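PDB 6V4C: long form salivary protein D7L1, which binds and sequesters adenine nucleotides, above all ATP and ADP, and inhibits platelet aggregation and hemostasis while the mosquito feeds on blood. Local coordinates for residues P5-P8 / E9-A12; G110-Q113 / V114-N118; D134-Y137 / K138-Q142. All coordinates share one frame; numbering follows the deposited sequence.

Interaction 1: residues P5-P8 / E9-A12; sequences PMDP and EEVA. With ADP (adenosine-5'-diphosphate), chain B.
Asp7 and Glu10 grip each other at the start of helix 8-22. Asp7 OD1 accepts from Glu10 N at 2.8 Å, almost straight at 172°. Its CG sits between the backbone N and the carbonyl carbon (chi1 73°), which swings the carboxylate over the first turn. In return, Glu10 OE1 takes the Asp7 N-H at 2.9 Å, on its anti side and slightly out of the carboxylate plane. The two carboxylate planes are turned 56° apart, and OD1 of Asp7 lies 3.7 Å from OE1 of Glu10. Both oxygens are held by backbone N-H groups, which would offset some of the repulsion. The helix then takes over, with Val11 N bonding to Asp7 O and Ala12 N to Pro8 O.

The packed side joins apolar contacts to a buried charge. Met6 CB meets Val11 CG2 at 3.8 Å, and Met6 CE folds back against Glu10 CB. Pro8 packs on Ile136 and Tyr137 of helix 130-139. Glu9 OE2 forms a salt bridge with Arg192 and a hydrogen bond with Tyr266 OH. Glu9 CG lies 3.4 Å from N6 of ADP, and Ala12 CB touches the adenine at C8 (3.5 Å). The looser side belongs to the partly exposed Asp7 and Glu10. There a water donates to Asp7 OD2 and bridges to Glu9, though that second leg is doubtfully short. The arrangement is a classic capping box, with Asp7 as N-cap, on a helix whose first turns line the ADP pocket.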
loop_
_atom_site.group_PDB
_atom_site.type_symbol
_atom_site.label_atom_id
_atom_site.label_comp_id
_atom_site.label_asym_id
_atom_site.label_seq_id
_atom_site.Cartn_x
_atom_site.Cartn_y
_atom_site.Cartn_z
ATOM N N PRO A 5 14.016 -2.638 5.440
ATOM C CA PRO A 5 13.599 -3.572 4.387
ATOM C C PRO A 5 12.092 -3.793 4.385
ATOM O O PRO A 5 11.436 -3.785 5.428
ATOM C CB PRO A 5 14.348 -4.859 4.741
ATOM C CG PRO A 5 15.578 -4.378 5.427
ATOM C CD PRO A 5 15.158 -3.162 6.213
ATOM N N MET A 6 11.551 -3.985 3.185
ATOM C CA MET A 6 10.115 -4.075 2.972
ATOM C C MET A 6 9.755 -5.463 2.463
ATOM O O MET A 6 10.468 -6.033 1.628
ATOM C CB MET A 6 9.661 -3.031 1.950
ATOM C CG MET A 6 10.283 -1.661 2.152
ATOM S SD MET A 6 9.806 -0.484 0.873
ATOM C CE MET A 6 8.086 -0.212 1.290
ATOM N N ASP A 7 8.649 -5.999 2.968
ATOM C CA ASP A 7 8.131 -7.283 2.517
ATOM C C ASP A 7 7.378 -7.093 1.200
ATOM O O ASP A 7 7.169 -5.959 0.759
ATOM C CB ASP A 7 7.336 -7.942 3.653
ATOM C CG ASP A 7 5.987 -7.280 3.928
ATOM O OD1 ASP A 7 5.372 -6.689 3.020
ATOM O OD2 ASP A 7 5.526 -7.374 5.086
ATOM N N PRO A 8 6.970 -8.178 0.527
ATOM C CA PRO A 8 6.333 -8.000 -0.790
ATOM C C PRO A 8 5.021 -7.235 -0.741
ATOM O O PRO A 8 4.672 -6.575 -1.728
ATOM C CB PRO A 8 6.133 -9.438 -1.298
ATOM C CG PRO A 8 7.026 -10.280 -0.464
ATOM C CD PRO A 8 7.077 -9.609 0.872
ATOM N N GLU A 9 4.279 -7.311 0.370
ATOM C CA GLU A 9 3.036 -6.552 0.487
ATOM C C GLU A 9 3.310 -5.056 0.590
ATOM O O GLU A 9 2.608 -4.244 -0.027
ATOM C CB GLU A 9 2.231 -7.039 1.698
ATOM C CG GLU A 9 0.871 -6.352 1.890
ATOM C CD GLU A 9 0.947 -5.076 2.722
ATOM O OE1 GLU A 9 1.995 -4.827 3.360
ATOM O OE2 GLU A 9 -0.049 -4.323 2.739
ATOM N N GLU A 10 4.296 -4.684 1.369
ATOM C CA GLU A 10 4.741 -3.292 1.453
ATOM C C GLU A 10 5.207 -2.752 0.108
ATOM O O GLU A 10 4.836 -1.770 -0.210
ATOM C CB GLU A 10 5.805 -3.110 2.479
ATOM C CG GLU A 10 5.432 -3.500 3.821
ATOM C CD GLU A 10 6.528 -3.414 4.828
ATOM O OE1 GLU A 10 7.329 -4.162 4.840
ATOM O OE2 GLU A 10 6.512 -2.573 5.530
ATOM N N VAL A 11 5.963 -3.485 -0.667
ATOM C CA VAL A 11 6.390 -2.935 -1.960
ATOM C C VAL A 11 5.235 -2.824 -2.895
ATOM O O VAL A 11 5.122 -1.911 -3.465
ATOM C CB VAL A 11 7.535 -3.735 -2.543
ATOM C CG1 VAL A 11 7.931 -3.206 -3.856
ATOM C CG2 VAL A 11 8.649 -3.911 -1.594
ATOM N N ALA A 12 4.358 -3.818 -2.908
ATOM C CA ALA A 12 3.202 -3.752 -3.797
ATOM C C ALA A 12 2.285 -2.593 -3.429
ATOM O O ALA A 12 1.739 -1.919 -4.313
ATOM C CB ALA A 12 2.445 -5.079 -3.776
HETATM P PB ADP B . 0.506 -11.526 -11.151
HETATM O O1B ADP B . 0.607 -12.896 -11.053
HETATM O O2B ADP B . 0.143 -11.060 -12.435
HETATM O O3B ADP B . 1.644 -10.900 -10.714
HETATM P PA ADP B . -2.143 -10.358 -10.879
HETATM O O1A ADP B . -3.363 -11.177 -11.143
HETATM O O2A ADP B . -1.823 -9.598 -12.029
HETATM O O3A ADP B . -0.912 -11.201 -10.481
HETATM O "O5'" ADP B . -1.961 -9.474 -9.651
HETATM C "C5'" ADP B . -0.748 -8.817 -9.360
HETATM C "C4'" ADP B . -0.956 -7.624 -8.455
HETATM O "O4'" ADP B . -0.972 -7.992 -7.099
HETATM C "C3'" ADP B . 0.148 -6.594 -8.385
HETATM O "O3'" ADP B . 0.068 -5.654 -9.404
HETATM C "C2'" ADP B . 0.062 -5.991 -6.986
HETATM O "O2'" ADP B . -0.543 -4.770 -7.028
HETATM C "C1'" ADP B . -0.915 -6.888 -6.299
HETATM N N9 ADP B . -0.533 -7.321 -4.992
HETATM C C8 ADP B . 0.592 -7.946 -4.699
HETATM N N7 ADP B . 0.698 -8.278 -3.480
HETATM C C5 ADP B . -0.430 -7.838 -2.902
HETATM C C6 ADP B . -0.924 -7.887 -1.603
HETATM N N6 ADP B . -0.311 -8.411 -0.600
HETATM N N1 ADP B . -2.091 -7.342 -1.365
HETATM C C2 ADP B . -2.728 -6.780 -2.344
HETATM N N3 ADP B . -2.381 -6.694 -3.577
HETATM C C4 ADP B . -1.214 -7.243 -3.827
HETATM O O HOH W 1 3.030 -6.169 5.205
#

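Interaction 2: residues G110-Q113 / V114-N118; sequences GFIQ and VNNAN
Val114 and Gly110 meet one helical turn apart. Val114 N donates to Gly110 O at 3.1 Å, from above the carbonyl plane. The CG2 methyl of Val114 also rests on that oxygen, at 3.2 Å. This branch stands anti to the carbonyl carbon, beside the backbone N, and therefore faces back along the helix.

The next rung is shorter and better aligned. Asn115 N reaches Phe111 O at 2.8 Å, and Asn115 CB lies against the same oxygen. Asn116 N follows with a bond to Ile112 O at 3.1 Å. Here the side chains of Ile112 and Asn116 run side by side and point the same way. CG2 of Ile112 approaches the Asn116 amide, with ND2 at 3.9 Å. The amide oxygen is less comfortable: Asn116 OD1 lies 3.1 Å from Ile112 O, and two acceptors cannot bond. The last rung is weak: Ala117 N stands 3.4 Å from Gln113 O, with an N-H...O angle of only 139°. Asn118 N still finds Asn115 O, but its own backbone has left the helix.

Further out, neighbouring helices and loops set the buried face. Phe111 packs on Val49 and Val53 of helix 45-55, on Met58 and on Leu122 of helix 121-125. Asn115 touches Trp36, Leu38 and Leu122. Val114 leans on Ile90 of helix 84-94. Gln113, Asn116 and Ala117 are solvent-exposed. The segment is thus the amphipathic C-terminal end of helix 104-117. Helix 104-117 also carries Cys104, disulfide-bonded to Cys47 of helix 45-55, within the all-helical PBP/GOBP fold.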
loop_
_atom_site.group_PDB
_atom_site.type_symbol
_atom_site.label_atom_id
_atom_site.label_comp_id
_atom_site.label_asym_id
_atom_site.label_seq_id
_atom_site.Cartn_x
_atom_site.Cartn_y
_atom_site.Cartn_z
ATOM N N GLY A 110 19.154 7.346 -15.021
ATOM C CA GLY A 110 20.087 6.369 -14.490
ATOM C C GLY A 110 19.418 5.099 -14.013
ATOM O O GLY A 110 20.030 4.025 -14.033
ATOM N N PHE A 111 18.160 5.195 -13.578
ATOM C CA PHE A 111 17.438 4.010 -13.134
ATOM C C PHE A 111 17.050 3.128 -14.315
ATOM O O PHE A 111 17.290 1.915 -14.301
ATOM C CB PHE A 111 16.202 4.415 -12.331
ATOM C CG PHE A 111 15.519 3.263 -11.659
ATOM C CD1 PHE A 111 16.012 2.750 -10.470
ATOM C CD2 PHE A 111 14.388 2.689 -12.214
ATOM C CE1 PHE A 111 15.387 1.687 -9.848
ATOM C CE2 PHE A 111 13.758 1.626 -11.594
ATOM C CZ PHE A 111 14.261 1.125 -10.410
ATOM N N ILE A 112 16.448 3.725 -15.347
ATOM C CA ILE A 112 16.121 2.978 -16.559
ATOM C C ILE A 112 17.378 2.377 -17.175
ATOM O O ILE A 112 17.359 1.260 -17.705
ATOM C CB ILE A 112 15.355 3.877 -17.549
ATOM C CG1 ILE A 112 13.978 4.235 -16.982
ATOM C CG2 ILE A 112 15.227 3.202 -18.907
ATOM C CD1 ILE A 112 13.240 5.286 -17.777
ATOM N N GLN A 113 18.495 3.106 -17.101
ATOM C CA GLN A 113 19.750 2.608 -17.654
ATOM C C GLN A 113 20.218 1.359 -16.914
ATOM O O GLN A 113 20.612 0.364 -17.533
ATOM C CB GLN A 113 20.811 3.709 -17.592
ATOM C CG GLN A 113 21.686 3.806 -18.829
ATOM C CD GLN A 113 23.084 3.271 -18.599
ATOM O OE1 GLN A 113 23.479 3.001 -17.465
ATOM N NE2 GLN A 113 23.843 3.117 -19.678
ATOM N N VAL A 114 20.168 1.389 -15.580
ATOM C CA VAL A 114 20.608 0.237 -14.796
ATOM C C VAL A 114 19.611 -0.909 -14.913
ATOM O O VAL A 114 20.000 -2.084 -14.974
ATOM C CB VAL A 114 20.866 0.643 -13.332
ATOM C CG1 VAL A 114 21.175 -0.580 -12.480
ATOM C CG2 VAL A 114 22.005 1.646 -13.255
ATOM N N ASN A 115 18.315 -0.592 -14.963
ATOM C CA ASN A 115 17.301 -1.642 -15.027
ATOM C C ASN A 115 17.421 -2.452 -16.312
ATOM O O ASN A 115 17.275 -3.680 -16.295
ATOM C CB ASN A 115 15.899 -1.044 -14.896
ATOM C CG ASN A 115 14.821 -2.111 -14.749
ATOM O OD1 ASN A 115 15.005 -3.102 -14.040
ATOM N ND2 ASN A 115 13.697 -1.916 -15.428
ATOM N N ASN A 116 17.690 -1.786 -17.436
ATOM C CA ASN A 116 17.799 -2.491 -18.707
ATOM C C ASN A 116 19.060 -3.341 -18.796
ATOM O O ASN A 116 19.088 -4.306 -19.566
ATOM C CB ASN A 116 17.727 -1.498 -19.870
ATOM C CG ASN A 116 16.400 -0.766 -19.927
ATOM O OD1 ASN A 116 15.557 -0.916 -19.043
ATOM N ND2 ASN A 116 16.210 0.037 -20.968
ATOM N N ALA A 117 20.100 -3.011 -18.027
ATOM C CA ALA A 117 21.324 -3.800 -18.014
ATOM C C ALA A 117 21.224 -5.032 -17.128
ATOM O O ALA A 117 22.072 -5.923 -17.233
ATOM C CB ALA A 117 22.503 -2.940 -17.560
ATOM N N ASN A 118 20.222 -5.098 -16.252
ATOM C CA ASN A 118 20.005 -6.239 -15.369
ATOM C C ASN A 118 18.500 -6.498 -15.283
ATOM O O ASN A 118 17.889 -6.443 -14.221
ATOM C CB ASN A 118 20.585 -5.979 -13.981
ATOM C CG ASN A 118 22.017 -5.480 -14.023
ATOM O OD1 ASN A 118 22.264 -4.285 -14.194
ATOM N ND2 ASN A 118 22.967 -6.390 -13.855
#

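Interaction 3: residues D134-Y137 / K138-Q142; sequences DAIY and KKNPQ. With ADP (adenosine-5'-diphosphate), chain B.
Ile136 and Asn140 meet at the C-terminal end of helix 130-139, where a side-chain amide donates to a backbone carbonyl. Segment 138-142 leads out of this helix, in the all-helical architecture of the PBP/GOBP family.

Backbone bonds come first. Lys138 N donates to Asp134 O and Lys139 N to Ala135 O, both at 3.0 Å. The pattern then weakens. Asn140 N makes only a weak bond to Ile136 O, and a second bond to Tyr137 O at 3.2 Å, from well above the carbonyl plane.

Side-chain polar bonds add to these. Asn140 ND2 gives Ile136 O a second and stronger bond at 2.8 Å, with an N-H...O angle of 163°. The oxygen lies within 1° of the amide plane. With CG beside the backbone N (chi1 -66°), the amide turns back over the last turn. On its other end, OD1 accepts from Gln142 NE2 at 3.1 Å, so both ends of the amide have a partner, which should limit its rotation. Lys139 NZ forms a salt bridge with Asp79.

Van der Waals contacts here set carbon against polar atoms. Ile136 CG2 lies 3.6 Å from Asn140 ND2, and the two side chains cross obliquely. The methylenes of Lys138 and Lys139 lie over the carbonyls of Asp134 and Ala135. Outside the segments, Ile136 packs on Tyr76 and Leu127, and Tyr137 on Ile143 and Pro145.

Within 134-142 the ligand is met by Tyr137. N7 of the adenine lies at the edge of the tyrosine ring, in its plane, and Tyr137 OH donates to it at 2.9 Å.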
loop_
_atom_site.group_PDB
_atom_site.type_symbol
_atom_site.label_atom_id
_atom_site.label_comp_id
_atom_site.label_asym_id
_atom_site.label_seq_id
_atom_site.Cartn_x
_atom_site.Cartn_y
_atom_site.Cartn_z
ATOM N N ASP A 134 5.267 -14.753 -4.272
ATOM C CA ASP A 134 4.349 -15.801 -3.841
ATOM C C ASP A 134 5.019 -16.800 -2.909
ATOM O O ASP A 134 4.379 -17.294 -1.974
ATOM C CB ASP A 134 3.728 -16.492 -5.056
ATOM C CG ASP A 134 2.741 -15.600 -5.783
ATOM O OD1 ASP A 134 2.237 -14.638 -5.156
ATOM O OD2 ASP A 134 2.466 -15.853 -6.974
ATOM N N ALA A 135 6.297 -17.110 -3.141
ATOM C CA ALA A 135 7.011 -18.005 -2.236
ATOM C C ALA A 135 7.122 -17.397 -0.843
ATOM O O ALA A 135 6.944 -18.092 0.166
ATOM C CB ALA A 135 8.395 -18.329 -2.799
ATOM N N ILE A 136 7.398 -16.095 -0.768
ATOM C CA ILE A 136 7.486 -15.430 0.531
ATOM C C ILE A 136 6.138 -15.453 1.244
ATOM O O ILE A 136 6.063 -15.735 2.447
ATOM C CB ILE A 136 8.047 -14.006 0.365
ATOM C CG1 ILE A 136 9.506 -14.069 -0.092
ATOM C CG2 ILE A 136 7.899 -13.206 1.661
ATOM C CD1 ILE A 136 10.092 -12.725 -0.462
ATOM N N TYR A 137 5.053 -15.172 0.514
ATOM C CA TYR A 137 3.721 -15.238 1.110
ATOM C C TYR A 137 3.444 -16.625 1.674
ATOM O O TYR A 137 2.938 -16.763 2.794
ATOM C CB TYR A 137 2.653 -14.872 0.077
ATOM C CG TYR A 137 2.587 -13.410 -0.308
ATOM C CD1 TYR A 137 3.183 -12.427 0.474
ATOM C CD2 TYR A 137 1.915 -13.015 -1.456
ATOM C CE1 TYR A 137 3.118 -11.087 0.112
ATOM C CE2 TYR A 137 1.842 -11.687 -1.823
ATOM C CZ TYR A 137 2.446 -10.727 -1.039
ATOM O OH TYR A 137 2.363 -9.408 -1.417
ATOM N N LYS A 138 3.763 -17.672 0.906
ATOM C CA LYS A 138 3.481 -19.031 1.359
ATOM C C LYS A 138 4.262 -19.365 2.621
ATOM O O LYS A 138 3.749 -20.048 3.515
ATOM C CB LYS A 138 3.803 -20.037 0.254
ATOM C CG LYS A 138 2.773 -20.088 -0.860
ATOM C CD LYS A 138 3.059 -21.243 -1.810
ATOM C CE LYS A 138 2.191 -21.157 -3.060
ATOM N NZ LYS A 138 0.746 -21.130 -2.733
ATOM N N LYS A 139 5.502 -18.892 2.714
ATOM C CA LYS A 139 6.335 -19.189 3.869
ATOM C C LYS A 139 6.091 -18.246 5.039
ATOM O O LYS A 139 6.573 -18.524 6.142
ATOM C CB LYS A 139 7.812 -19.163 3.474
ATOM C CG LYS A 139 8.193 -20.238 2.470
ATOM C CD LYS A 139 9.692 -20.480 2.447
ATOM C CE LYS A 139 10.352 -19.747 1.301
ATOM N NZ LYS A 139 11.829 -19.962 1.286
ATOM N N ASN A 140 5.357 -17.153 4.832
ATOM C CA ASN A 140 5.147 -16.129 5.855
ATOM C C ASN A 140 3.656 -15.831 5.963
ATOM O O ASN A 140 3.171 -14.831 5.423
ATOM C CB ASN A 140 5.937 -14.860 5.537
ATOM C CG ASN A 140 7.430 -15.084 5.592
ATOM O OD1 ASN A 140 8.057 -14.890 6.631
ATOM N ND2 ASN A 140 8.008 -15.509 4.473
ATOM N N PRO A 141 2.912 -16.678 6.679
ATOM C CA PRO A 141 1.463 -16.443 6.799
ATOM C C PRO A 141 1.115 -15.147 7.507
ATOM O O PRO A 141 -0.027 -14.684 7.392
ATOM C CB PRO A 141 0.967 -17.669 7.585
ATOM C CG PRO A 141 2.095 -18.659 7.537
ATOM C CD PRO A 141 3.346 -17.854 7.442
ATOM N N GLN A 142 2.060 -14.540 8.228
ATOM C CA GLN A 142 1.803 -13.292 8.933
ATOM C C GLN A 142 1.790 -12.078 8.014
ATOM O O GLN A 142 1.431 -10.988 8.461
ATOM C CB GLN A 142 2.829 -13.085 10.055
ATOM C CG GLN A 142 4.181 -12.552 9.591
ATOM C CD GLN A 142 5.026 -13.595 8.880
ATOM O OE1 GLN A 142 4.638 -14.756 8.757
ATOM N NE2 GLN A 142 6.197 -13.178 8.410
HETATM P PB ADP B . 0.506 -11.526 -11.151
HETATM O O1B ADP B . 0.607 -12.896 -11.053
HETATM O O2B ADP B . 0.143 -11.060 -12.435
HETATM O O3B ADP B . 1.644 -10.900 -10.714
HETATM P PA ADP B . -2.143 -10.358 -10.879
HETATM O O1A ADP B . -3.363 -11.177 -11.143
HETATM O O2A ADP B . -1.823 -9.598 -12.029
HETATM O O3A ADP B . -0.912 -11.201 -10.481
HETATM O "O5'" ADP B . -1.961 -9.474 -9.651
HETATM C "C5'" ADP B . -0.748 -8.817 -9.360
HETATM C "C4'" ADP B . -0.956 -7.624 -8.455
HETATM O "O4'" ADP B . -0.972 -7.992 -7.099
HETATM C "C3'" ADP B . 0.148 -6.594 -8.385
HETATM O "O3'" ADP B . 0.068 -5.654 -9.404
HETATM C "C2'" ADP B . 0.062 -5.991 -6.986
HETATM O "O2'" ADP B . -0.543 -4.770 -7.028
HETATM C "C1'" ADP B . -0.915 -6.888 -6.299
HETATM N N9 ADP B . -0.533 -7.321 -4.992
HETATM C C8 ADP B . 0.592 -7.946 -4.699
HETATM N N7 ADP B . 0.698 -8.278 -3.480
HETATM C C5 ADP B . -0.430 -7.838 -2.902
HETATM C C6 ADP B . -0.924 -7.887 -1.603
HETATM N N6 ADP B . -0.311 -8.411 -0.600
HETATM N N1 ADP B . -2.091 -7.342 -1.365
HETATM C C2 ADP B . -2.728 -6.780 -2.344
HETATM N N3 ADP B . -2.381 -6.694 -3.577
HETATM C C4 ADP B . -1.214 -7.243 -3.827
#

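Interactions 1 and 3 belong to one ADP site. Their centres are 12 Å apart, and they meet directly: Pro8 CG packs on Ile136 CG2 at 3.7 Å, and Glu9 N lies 3.4 Å from Tyr137 OH. The start of helix 8-22 and helix 130-139 therefore approach the adenine together. Arg133, Lys144, Tyr266 and Ser267 add further hydrogen bonds to the nucleotide. Interaction 2 stands apart from this site. Its nearest atoms are about 10 Å from interaction 1 and about 17 Å from interaction 3. It closes helix 104-117, which comes between the two ADP-binding segments in the chain.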